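PDB 4LE4: beta-glucanase from Podospora anserina, which probably hydrolyses beta-glucan chains such as those of cellulose, as a glycoside hydrolase of family 131. Local coordinates for residues A[42-48]-A[60-65]; A[49-53]-A[161-165]. All coordinates share one frame; numbering follows the deposited sequence.

Interaction 1 of 2, residues A[42-48]-A[60-65]; sequences AYVNLSP and QGAKIT
Strands 44-47 and 61-65 run antiparallel at 156°, and Asn45 with Lys63 and Ser47 with Gly61 form the hydrogen-bonded pairs. Lys63 N gives the shortest of these bonds, 2.7 Å to Asn45 O. The return bond, Asn45 N to Lys63 O, is 3.0 Å. Ser47 and Gly61 close their pair in the same two-way fashion. A fifth bond, Thr65 N to Tyr43 O at 2.8 Å, continues the ladder.

Val44, Leu46, Ala62 and Ile64 share one face of the sheet. There Leu46 leans one branch on its cross-strand partner: CD2 sits 3.6 Å from Ala62 CB. The other branch, CD1, lies by Gln60 OE1. Leu46 and Gln60 cross at about a right angle. Gln60 keeps CG beside its own backbone N (chi1 -68°) and is extended beyond it, which lays its amide against the backbone of Leu46 and Ser47. Its NE2 is 3.2 Å from Ser47 CA. Pro48 runs alongside the same chain, with CD 3.7 Å from Gln60 NE2.

At the other end Thr65 CB packs 3.6 Å from Ala42 O, while Thr65 OG1 is bonded to Asp223. The CB of Tyr43 points away from the partner strand, yet the ring edge still meets it, with CD1 3.6 Å from Thr65 O. Its OH is held by Thr69 and Ser38. Backbone bonds thus fix the register, and Leu46 with Ala62 gives the closest apolar packing. The contact pairs edge strand 44-47 with 61-65 in an antiparallel sheet of the beta-sandwich.

Interaction 2 of 2, residues A[49-53]-A[161-165]; sequences DYKNP and VWHNV
Trp162 offers one face of its indole to the backbone of the 49-53 loop. Asn52 N lies 3.3 Å above the ring plane, nearer its border than its centre. Asn52 CA stands over the five-membered ring, 3.4 Å from its centroid and 8° off the normal, a close CH-pi contact. At the edge, near the plane, Tyr50 O comes 3.1 Å from Trp162 CH2. This carbonyl oxygen is buried here and has no polar partner in the model. A water also sits at the edge, in plane with the indole. It donates to Asp49 O and to Lys51 O, the latter at 2.6 Å, and accepts a weak bond of 3.4 Å from Trp162 NE1. One water thus bridges the loop carbonyls and, weakly, the indole N-H.

The Asn52 side chain runs over the indole antiparallel to the Trp162 side chain, its amide 18° from the ring plane. With CG anti to the backbone N (chi1 -178°), it carries the amide back over Trp162 CG, and ND2 comes 3.5 Å from Trp162 CB. That amide is fixed from both ends: OD1 accepts from Ala54 N and ND2 donates to Gly183 O. Asn52 N is bonded to Ser227 OG. Pro53 adds its CD, 3.9 Å from Trp162 CD1, at the five-membered ring.

Tyr225 and Ser227 of strand 222-233 and Ser100 and Met102 of strand 94-102 also touch Trp162. This is a loop folded over a tryptophan beside strand 163-165, within the jelly-roll-like beta-sandwich expected of the concanavalin clan.

In the fold
The first segments, 42-48 and 49-53, follow each other directly, while their partners, 60-65 and 161-165, come later. The centres of the two interactions are 12 Å apart, and both reach the same antiparallel sheet. Interaction 1 joins its edge strand to 61-66, which pairs in turn with 222-233; interaction 2 takes the following loop across to residues 161-165. Tyr50 connects them. Its CD2 lies 3.4 Å from Asn45 O, its CB packs 3.7 Å from Gly61 C, and its OH makes a weak hydrogen bond with Lys63 NZ. The Tyr50 ring also meets Tyr225 edge-to-face. Lys51 CB packs 3.7 Å from Gly61 N.

Interaction 1 of 2, residues A[42-48]-A[60-65]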
# COMPACT_ATOMS: atom_id res chain seq x y z
N ALA A 42 -3.68 -17.44 -4.36
CA ALA A 42 -3.70 -16.90 -5.72
C ALA A 42 -3.39 -15.39 -5.68
O ALA A 42 -2.93 -14.82 -6.67
CB ALA A 42 -5.07 -17.08 -6.34
N TYR A 43 -3.66 -14.76 -4.53
CA TYR A 43 -3.52 -13.31 -4.39
C TYR A 43 -2.46 -12.75 -3.43
O TYR A 43 -1.96 -11.65 -3.64
CB TYR A 43 -4.88 -12.73 -3.98
CG TYR A 43 -6.03 -13.20 -4.78
CD1 TYR A 43 -6.06 -13.04 -6.16
CD2 TYR A 43 -7.16 -13.77 -4.15
CE1 TYR A 43 -7.17 -13.43 -6.89
CE2 TYR A 43 -8.26 -14.15 -4.88
CZ TYR A 43 -8.26 -13.98 -6.24
OH TYR A 43 -9.37 -14.35 -6.95
N VAL A 44 -2.13 -13.49 -2.39
CA VAL A 44 -1.19 -12.99 -1.42
C VAL A 44 -0.23 -14.13 -1.04
O VAL A 44 -0.68 -15.20 -0.70
CB VAL A 44 -1.91 -12.51 -0.15
CG1 VAL A 44 -0.91 -11.80 0.78
CG2 VAL A 44 -3.06 -11.55 -0.51
N ASN A 45 1.06 -13.87 -1.11
CA ASN A 45 2.06 -14.88 -0.73
C ASN A 45 3.17 -14.18 0.00
O ASN A 45 3.60 -13.10 -0.42
CB ASN A 45 2.60 -15.61 -1.96
CG ASN A 45 1.57 -16.49 -2.62
OD1 ASN A 45 0.90 -16.08 -3.59
ND2 ASN A 45 1.41 -17.69 -2.10
N LEU A 46 3.65 -14.78 1.09
CA LEU A 46 4.71 -14.17 1.89
C LEU A 46 6.03 -14.89 1.66
O LEU A 46 6.06 -16.11 1.47
CB LEU A 46 4.38 -14.26 3.38
CG LEU A 46 3.01 -13.82 3.86
CD1 LEU A 46 2.85 -14.06 5.37
CD2 LEU A 46 2.84 -12.31 3.54
N SER A 47 7.11 -14.12 1.72
CA SER A 47 8.46 -14.65 1.58
C SER A 47 9.49 -13.60 1.94
O SER A 47 9.26 -12.39 1.78
CB SER A 47 8.71 -15.13 0.14
OG SER A 47 10.07 -15.51 -0.04
N PRO A 48 10.63 -14.04 2.49
CA PRO A 48 11.70 -13.12 2.85
C PRO A 48 12.22 -12.50 1.55
O PRO A 48 12.84 -11.45 1.56
CB PRO A 48 12.75 -14.03 3.49
CG PRO A 48 11.93 -15.16 4.04
CD PRO A 48 10.98 -15.42 2.90
N GLN A 60 9.17 -11.11 6.50
CA GLN A 60 8.77 -11.52 5.17
C GLN A 60 8.03 -10.35 4.50
O GLN A 60 7.46 -9.52 5.19
CB GLN A 60 7.81 -12.68 5.26
CG GLN A 60 8.39 -14.00 5.75
CD GLN A 60 7.45 -15.13 5.52
OE1 GLN A 60 6.51 -15.37 6.30
NE2 GLN A 60 7.68 -15.85 4.42
N GLY A 61 8.04 -10.31 3.18
CA GLY A 61 7.29 -9.30 2.45
C GLY A 61 6.13 -10.06 1.83
O GLY A 61 6.06 -11.29 1.88
N ALA A 62 5.19 -9.34 1.23
CA ALA A 62 4.05 -9.98 0.62
C ALA A 62 3.98 -9.69 -0.87
O ALA A 62 4.12 -8.54 -1.29
CB ALA A 62 2.76 -9.51 1.30
N LYS A 63 3.79 -10.73 -1.67
CA LYS A 63 3.58 -10.50 -3.09
C LYS A 63 2.06 -10.47 -3.20
O LYS A 63 1.38 -11.43 -2.81
CB LYS A 63 4.12 -11.66 -3.94
CG LYS A 63 3.80 -11.46 -5.43
CD LYS A 63 4.58 -12.49 -6.28
CE LYS A 63 4.18 -13.88 -5.96
NZ LYS A 63 4.92 -14.80 -6.91
N ILE A 64 1.52 -9.35 -3.68
CA ILE A 64 0.09 -9.18 -3.87
C ILE A 64 -0.12 -9.26 -5.38
O ILE A 64 0.53 -8.57 -6.16
CB ILE A 64 -0.40 -7.83 -3.27
CG1 ILE A 64 -0.37 -7.97 -1.74
CG2 ILE A 64 -1.82 -7.52 -3.73
CD1 ILE A 64 -0.82 -6.74 -0.96
N THR A 65 -1.02 -10.14 -5.76
CA THR A 65 -1.27 -10.43 -7.17
C THR A 65 -2.68 -10.16 -7.69
O THR A 65 -3.67 -10.48 -7.03
CB THR A 65 -0.97 -11.93 -7.42
OG1 THR A 65 0.42 -12.17 -7.16
CG2 THR A 65 -1.32 -12.34 -8.84

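Interaction 2 of 2, residues A[49-53]-A[161-165]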
# COMPACT_ATOMS: atom_id res chain seq x y z
N ASP A 49 11.95 -13.16 0.42
CA ASP A 49 12.44 -12.66 -0.84
C ASP A 49 11.57 -11.54 -1.38
O ASP A 49 11.93 -10.92 -2.36
CB ASP A 49 12.50 -13.76 -1.90
CG ASP A 49 13.33 -14.98 -1.46
OD1 ASP A 49 14.22 -14.83 -0.59
OD2 ASP A 49 13.09 -16.09 -1.98
N TYR A 50 10.45 -11.29 -0.74
CA TYR A 50 9.51 -10.30 -1.24
C TYR A 50 9.52 -8.98 -0.50
O TYR A 50 8.62 -8.17 -0.69
CB TYR A 50 8.09 -10.87 -1.17
CG TYR A 50 7.84 -12.13 -1.96
CD1 TYR A 50 8.66 -12.48 -3.04
CD2 TYR A 50 6.75 -12.94 -1.67
CE1 TYR A 50 8.38 -13.61 -3.82
CE2 TYR A 50 6.46 -14.06 -2.44
CZ TYR A 50 7.28 -14.38 -3.52
OH TYR A 50 6.98 -15.50 -4.29
N LYS A 51 10.49 -8.76 0.38
CA LYS A 51 10.57 -7.50 1.15
C LYS A 51 11.77 -6.66 0.77
O LYS A 51 12.66 -7.11 0.04
CB LYS A 51 10.71 -7.78 2.64
CG LYS A 51 12.06 -8.40 2.98
CD LYS A 51 12.34 -8.42 4.48
CE LYS A 51 13.82 -8.71 4.76
NZ LYS A 51 14.11 -8.55 6.18
N ASN A 52 11.78 -5.41 1.25
CA ASN A 52 12.93 -4.56 1.05
C ASN A 52 14.05 -5.22 1.90
O ASN A 52 13.92 -5.32 3.11
CB ASN A 52 12.63 -3.19 1.63
CG ASN A 52 13.76 -2.21 1.42
OD1 ASN A 52 14.93 -2.60 1.32
ND2 ASN A 52 13.42 -0.92 1.35
N PRO A 53 15.17 -5.62 1.27
CA PRO A 53 16.22 -6.26 2.07
C PRO A 53 16.79 -5.44 3.22
O PRO A 53 17.31 -5.99 4.18
CB PRO A 53 17.30 -6.58 1.03
CG PRO A 53 16.55 -6.65 -0.28
CD PRO A 53 15.58 -5.48 -0.13
N VAL A 161 13.15 -1.59 -7.64
CA VAL A 161 13.45 -0.49 -6.72
C VAL A 161 12.42 -0.48 -5.61
O VAL A 161 11.23 -0.51 -5.89
CB VAL A 161 13.40 0.90 -7.44
CG1 VAL A 161 13.52 2.04 -6.41
CG2 VAL A 161 14.53 0.99 -8.46
N TRP A 162 12.88 -0.45 -4.37
CA TRP A 162 11.95 -0.39 -3.26
C TRP A 162 11.64 1.06 -2.91
O TRP A 162 12.55 1.84 -2.72
CB TRP A 162 12.54 -1.08 -2.03
CG TRP A 162 12.34 -2.55 -2.08
CD1 TRP A 162 13.23 -3.50 -2.54
CD2 TRP A 162 11.13 -3.24 -1.76
NE1 TRP A 162 12.63 -4.73 -2.53
CE2 TRP A 162 11.35 -4.61 -2.05
CE3 TRP A 162 9.87 -2.84 -1.27
CZ2 TRP A 162 10.37 -5.59 -1.85
CZ3 TRP A 162 8.88 -3.82 -1.07
CH2 TRP A 162 9.14 -5.18 -1.37
N HIS A 163 10.35 1.40 -2.87
CA HIS A 163 9.91 2.73 -2.51
C HIS A 163 9.32 2.67 -1.13
O HIS A 163 8.31 1.99 -0.91
CB HIS A 163 8.83 3.23 -3.48
CG HIS A 163 9.39 3.60 -4.82
ND1 HIS A 163 9.79 4.88 -5.13
CD2 HIS A 163 9.65 2.84 -5.91
CE1 HIS A 163 10.29 4.89 -6.35
NE2 HIS A 163 10.22 3.67 -6.85
N ASN A 164 9.94 3.39 -0.20
CA ASN A 164 9.46 3.41 1.18
C ASN A 164 8.70 4.72 1.35
O ASN A 164 9.21 5.77 1.01
CB ASN A 164 10.68 3.39 2.11
CG ASN A 164 11.72 2.34 1.68
OD1 ASN A 164 12.87 2.67 1.29
ND2 ASN A 164 11.32 1.10 1.71
N VAL A 165 7.49 4.65 1.89
CA VAL A 165 6.62 5.81 2.02
C VAL A 165 6.03 5.94 3.43
O VAL A 165 5.88 4.94 4.15
CB VAL A 165 5.38 5.65 1.09
CG1 VAL A 165 4.34 6.78 1.32
CG2 VAL A 165 5.83 5.58 -0.38
O HOH W 1 12.65 -8.08 -2.36